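Local coordinates for angiopoietin-related protein 4 (Homo sapiens, PDB 6U1U) that mediates inactivation of lipoprotein lipase and so plays a role in triglyceride clearance from the blood, this chain being its C-terminal fibrinogen-like domain, at residues I20-N31 and F71-I81. Numbering follows the deposited sequence.
Sequences IQPQGSPPFLVN and FWLGLEKVHSI
Lys77 lays its aliphatic chain over one face of the Phe28 ring: Lys77 CG sits 3.8 Å from the centroid of the Phe28 ring and only 10° off the normal, a CH-pi contact. The opposite face carries Ile20 CG1, offset toward the rim, which leaves the ring sandwiched. With chi1 at 57°, CG of Phe28 lies between the backbone N and the carbonyl carbon, and the far edge of the ring also meets the helix, where Phe28 CZ stands 3.7 Å from Ser80 OG and close to Ile81 CD1. Were Phe28 replaced by an alanine, a gap would probably open between Ile20 and Lys77, and the lysine methylenes would lose the ring face they rest on.

Ile81 CD1 also meets Ile20 CD1 at 3.8 Å, the two side chains crossing at about a right angle, while Pro22 CG packs on Ile81 CG1. Ser80 OG donates to Lys77 O (2.7 Å), tying the hydroxyl back to its own helix. No direct hydrogen bond joins the segments; one water bridges them, donating to Gln23 O and Ser80 O. At the other end, Asn31 OD1 approaches Phe71 CZ obliquely (3.3 Å), the amide lying nearly parallel to the ring plane.

Outside partners hold the polar ends: Lys77 NZ hydrogen-bonds to Ala62 O and Asn31 ND2 to Pro67 O. A type II beta turn, Pro22 to Ser25, lies within the loop linking antiparallel strands 16-20 and 28-35, and this hairpin of the fibrinogen C-terminal domain packs against helix 75-82, the axes of segments 28-31 and 75-81 being inclined at 84°. Strand 38-46 pairs with both 28-35 and 71-72, joining the two sides through the sheet.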
loop_
_atom_site.group_PDB
_atom_site.type_symbol
_atom_site.label_atom_id
_atom_site.label_comp_id
_atom_site.label_asym_id
_atom_site.label_seq_id
_atom_site.Cartn_x
_atom_site.Cartn_y
_atom_site.Cartn_z
ATOM N N ILE A 20 -7.870 -18.173 1.236
ATOM C CA ILE A 20 -9.076 -17.550 0.701
ATOM C C ILE A 20 -9.112 -17.848 -0.785
ATOM O O ILE A 20 -8.136 -18.338 -1.374
ATOM C CB ILE A 20 -9.149 -16.016 0.923
ATOM C CG1 ILE A 20 -7.943 -15.330 0.254
ATOM C CG2 ILE A 20 -9.221 -15.677 2.425
ATOM C CD1 ILE A 20 -8.118 -13.822 0.044
ATOM N N GLN A 21 -10.273 -17.605 -1.385
ATOM C CA GLN A 21 -10.420 -17.790 -2.826
ATOM C C GLN A 21 -11.423 -16.804 -3.353
ATOM O O GLN A 21 -12.628 -17.085 -3.417
ATOM C CB GLN A 21 -10.835 -19.212 -3.195
ATOM C CG GLN A 21 -10.820 -19.390 -4.715
ATOM C CD GLN A 21 -10.897 -20.836 -5.150
ATOM O OE1 GLN A 21 -11.355 -21.693 -4.394
ATOM N NE2 GLN A 21 -10.444 -21.111 -6.364
ATOM N N PRO A 22 -10.964 -15.618 -3.749
ATOM C CA PRO A 22 -11.852 -14.649 -4.388
ATOM C C PRO A 22 -12.475 -15.196 -5.660
ATOM O O PRO A 22 -11.932 -16.085 -6.316
ATOM C CB PRO A 22 -10.919 -13.474 -4.703
ATOM C CG PRO A 22 -9.827 -13.600 -3.723
ATOM C CD PRO A 22 -9.609 -15.088 -3.535
ATOM N N GLN A 23 -13.638 -14.636 -5.979
ATOM C CA GLN A 23 -14.323 -14.904 -7.232
ATOM C C GLN A 23 -13.348 -14.827 -8.394
ATOM O O GLN A 23 -12.642 -13.828 -8.554
ATOM C CB GLN A 23 -15.432 -13.863 -7.413
ATOM C CG GLN A 23 -16.296 -14.052 -8.637
ATOM C CD GLN A 23 -17.601 -14.769 -8.317
ATOM O OE1 GLN A 23 -18.609 -14.130 -7.982
ATOM N NE2 GLN A 23 -17.591 -16.101 -8.421
ATOM N N GLY A 24 -13.268 -15.910 -9.180
ATOM C CA GLY A 24 -12.440 -15.883 -10.375
ATOM C C GLY A 24 -10.964 -16.124 -10.160
ATOM O O GLY A 24 -10.198 -16.104 -11.138
ATOM N N SER A 25 -10.539 -16.380 -8.921
ATOM C CA SER A 25 -9.133 -16.487 -8.575
ATOM C C SER A 25 -8.797 -17.910 -8.139
ATOM O O SER A 25 -9.654 -18.603 -7.583
ATOM C CB SER A 25 -8.791 -15.525 -7.420
ATOM O OG SER A 25 -7.465 -15.740 -6.949
ATOM N N PRO A 26 -7.551 -18.351 -8.317
ATOM C CA PRO A 26 -7.077 -19.525 -7.590
ATOM C C PRO A 26 -7.053 -19.245 -6.095
ATOM O O PRO A 26 -7.057 -18.071 -5.681
ATOM C CB PRO A 26 -5.655 -19.725 -8.141
ATOM C CG PRO A 26 -5.240 -18.356 -8.538
ATOM C CD PRO A 26 -6.479 -17.725 -9.112
ATOM N N PRO A 27 -7.003 -20.272 -5.253
ATOM C CA PRO A 27 -6.883 -20.021 -3.803
ATOM C C PRO A 27 -5.489 -19.509 -3.475
ATOM O O PRO A 27 -4.516 -19.837 -4.158
ATOM C CB PRO A 27 -7.119 -21.407 -3.166
ATOM C CG PRO A 27 -7.507 -22.344 -4.339
ATOM C CD PRO A 27 -6.894 -21.712 -5.568
ATOM N N PHE A 28 -5.382 -18.682 -2.424
ATOM C CA PHE A 28 -4.048 -18.262 -1.990
ATOM C C PHE A 28 -4.093 -17.897 -0.520
ATOM O O PHE A 28 -5.153 -17.626 0.040
ATOM C CB PHE A 28 -3.458 -17.092 -2.829
ATOM C CG PHE A 28 -4.328 -15.810 -2.871
ATOM C CD1 PHE A 28 -4.121 -14.770 -1.951
ATOM C CD2 PHE A 28 -5.294 -15.645 -3.844
ATOM C CE1 PHE A 28 -4.912 -13.576 -2.044
ATOM C CE2 PHE A 28 -6.077 -14.489 -3.937
ATOM C CZ PHE A 28 -5.885 -13.449 -3.025
ATOM N N LEU A 29 -2.921 -17.898 0.090
ATOM C CA LEU A 29 -2.810 -17.705 1.529
ATOM C C LEU A 29 -2.643 -16.219 1.815
ATOM O O LEU A 29 -1.745 -15.595 1.262
ATOM C CB LEU A 29 -1.608 -18.510 2.032
ATOM C CG LEU A 29 -1.485 -18.859 3.521
ATOM C CD1 LEU A 29 -2.572 -19.878 3.947
ATOM C CD2 LEU A 29 -0.079 -19.387 3.796
ATOM N N VAL A 30 -3.479 -15.656 2.709
ATOM C CA VAL A 30 -3.376 -14.238 3.041
ATOM C C VAL A 30 -3.175 -14.088 4.545
ATOM O O VAL A 30 -3.434 -15.006 5.329
ATOM C CB VAL A 30 -4.616 -13.415 2.621
ATOM C CG1 VAL A 30 -4.672 -13.299 1.116
ATOM C CG2 VAL A 30 -5.953 -14.008 3.199
ATOM N N ASN A 31 -2.705 -12.902 4.936
ATOM C CA ASN A 31 -2.572 -12.547 6.347
ATOM C C ASN A 31 -3.833 -11.806 6.750
ATOM O O ASN A 31 -4.074 -10.713 6.245
ATOM C CB ASN A 31 -1.379 -11.612 6.560
ATOM C CG ASN A 31 -0.057 -12.259 6.206
ATOM O OD1 ASN A 31 0.276 -12.434 5.001
ATOM N ND2 ASN A 31 0.727 -12.579 7.235
ATOM N N PHE A 71 6.387 -8.007 3.823
ATOM C CA PHE A 71 5.922 -8.513 2.539
ATOM C C PHE A 71 5.068 -7.478 1.830
ATOM O O PHE A 71 4.572 -6.505 2.427
ATOM C CB PHE A 71 5.117 -9.820 2.710
ATOM C CG PHE A 71 3.789 -9.635 3.469
ATOM C CD1 PHE A 71 2.650 -9.189 2.812
ATOM C CD2 PHE A 71 3.714 -9.918 4.824
ATOM C CE1 PHE A 71 1.453 -9.001 3.483
ATOM C CE2 PHE A 71 2.520 -9.767 5.514
ATOM C CZ PHE A 71 1.400 -9.294 4.870
ATOM N N TRP A 72 4.857 -7.749 0.545
ATOM C CA TRP A 72 3.897 -7.064 -0.308
ATOM C C TRP A 72 2.985 -8.153 -0.872
ATOM O O TRP A 72 3.492 -9.083 -1.500
ATOM C CB TRP A 72 4.642 -6.328 -1.442
ATOM C CG TRP A 72 3.741 -5.702 -2.461
ATOM C CD1 TRP A 72 3.507 -6.123 -3.741
ATOM C CD2 TRP A 72 2.973 -4.506 -2.279
ATOM N NE1 TRP A 72 2.589 -5.271 -4.353
ATOM C CE2 TRP A 72 2.276 -4.265 -3.479
ATOM C CE3 TRP A 72 2.802 -3.613 -1.197
ATOM C CZ2 TRP A 72 1.428 -3.147 -3.646
ATOM C CZ3 TRP A 72 1.977 -2.519 -1.350
ATOM C CH2 TRP A 72 1.289 -2.292 -2.571
ATOM N N LEU A 73 1.666 -8.079 -0.609
ATOM C CA LEU A 73 0.783 -9.197 -0.998
ATOM C C LEU A 73 0.738 -9.369 -2.516
ATOM O O LEU A 73 0.770 -10.504 -3.027
ATOM C CB LEU A 73 -0.625 -8.972 -0.454
ATOM C CG LEU A 73 -1.725 -9.953 -0.893
ATOM C CD1 LEU A 73 -1.299 -11.390 -0.476
ATOM C CD2 LEU A 73 -3.059 -9.596 -0.277
ATOM N N GLY A 74 0.674 -8.259 -3.248
ATOM C CA GLY A 74 0.641 -8.359 -4.736
ATOM C C GLY A 74 -0.632 -7.702 -5.242
ATOM O O GLY A 74 -1.734 -7.981 -4.794
ATOM N N LEU A 75 -0.467 -6.808 -6.227
ATOM C CA LEU A 75 -1.604 -6.024 -6.697
ATOM C C LEU A 75 -2.686 -6.900 -7.330
ATOM O O LEU A 75 -3.876 -6.605 -7.195
ATOM C CB LEU A 75 -1.108 -4.972 -7.689
ATOM C CG LEU A 75 -0.323 -3.867 -6.952
ATOM C CD1 LEU A 75 0.501 -3.110 -7.973
ATOM C CD2 LEU A 75 -1.272 -2.927 -6.200
ATOM N N GLU A 76 -2.302 -7.947 -8.071
ATOM C CA GLU A 76 -3.361 -8.756 -8.681
ATOM C C GLU A 76 -4.169 -9.457 -7.595
ATOM O O GLU A 76 -5.399 -9.551 -7.680
ATOM C CB GLU A 76 -2.767 -9.749 -9.681
ATOM C CG GLU A 76 -3.851 -10.606 -10.387
ATOM C CD GLU A 76 -4.901 -9.814 -11.197
ATOM O OE1 GLU A 76 -5.972 -10.411 -11.460
ATOM O OE2 GLU A 76 -4.703 -8.621 -11.568
ATOM N N LYS A 77 -3.491 -9.912 -6.543
ATOM C CA LYS A 77 -4.216 -10.521 -5.425
ATOM C C LYS A 77 -5.090 -9.497 -4.721
ATOM O O LYS A 77 -6.234 -9.790 -4.372
ATOM C CB LYS A 77 -3.233 -11.146 -4.440
ATOM C CG LYS A 77 -2.694 -12.511 -4.930
ATOM C CD LYS A 77 -1.530 -13.011 -4.002
ATOM C CE LYS A 77 -0.894 -14.274 -4.608
ATOM N NZ LYS A 77 0.085 -13.931 -5.681
ATOM N N VAL A 78 -4.575 -8.290 -4.499
ATOM C CA VAL A 78 -5.401 -7.274 -3.842
ATOM C C VAL A 78 -6.628 -6.938 -4.688
ATOM O O VAL A 78 -7.741 -6.840 -4.174
ATOM C CB VAL A 78 -4.568 -6.016 -3.543
ATOM C CG1 VAL A 78 -5.463 -4.933 -2.884
ATOM C CG2 VAL A 78 -3.467 -6.401 -2.592
ATOM N N HIS A 79 -6.444 -6.755 -5.995
ATOM C CA HIS A 79 -7.595 -6.440 -6.821
ATOM C C HIS A 79 -8.557 -7.619 -6.908
ATOM O O HIS A 79 -9.763 -7.413 -7.053
ATOM C CB HIS A 79 -7.148 -6.006 -8.230
ATOM C CG HIS A 79 -8.308 -5.695 -9.122
ATOM N ND1 HIS A 79 -8.791 -6.594 -10.051
ATOM C CD2 HIS A 79 -9.140 -4.627 -9.154
ATOM C CE1 HIS A 79 -9.853 -6.071 -10.646
ATOM N NE2 HIS A 79 -10.084 -4.881 -10.119
ATOM N N SER A 80 -8.071 -8.858 -6.801
ATOM C CA SER A 80 -9.035 -9.961 -6.799
ATOM C C SER A 80 -9.918 -9.907 -5.562
ATOM O O SER A 80 -11.099 -10.306 -5.615
ATOM C CB SER A 80 -8.319 -11.315 -6.908
ATOM O OG SER A 80 -7.717 -11.685 -5.694
ATOM N N ILE A 81 -9.384 -9.380 -4.473
ATOM C CA ILE A 81 -10.156 -9.237 -3.242
ATOM C C ILE A 81 -11.119 -8.061 -3.336
ATOM O O ILE A 81 -12.289 -8.180 -2.958
ATOM C CB ILE A 81 -9.202 -9.099 -2.037
ATOM C CG1 ILE A 81 -8.464 -10.410 -1.801
ATOM C CG2 ILE A 81 -9.965 -8.652 -0.767
ATOM C CD1 ILE A 81 -7.246 -10.246 -0.829
HETATM O O HOH W 1 -12.577 -11.044 -7.788
#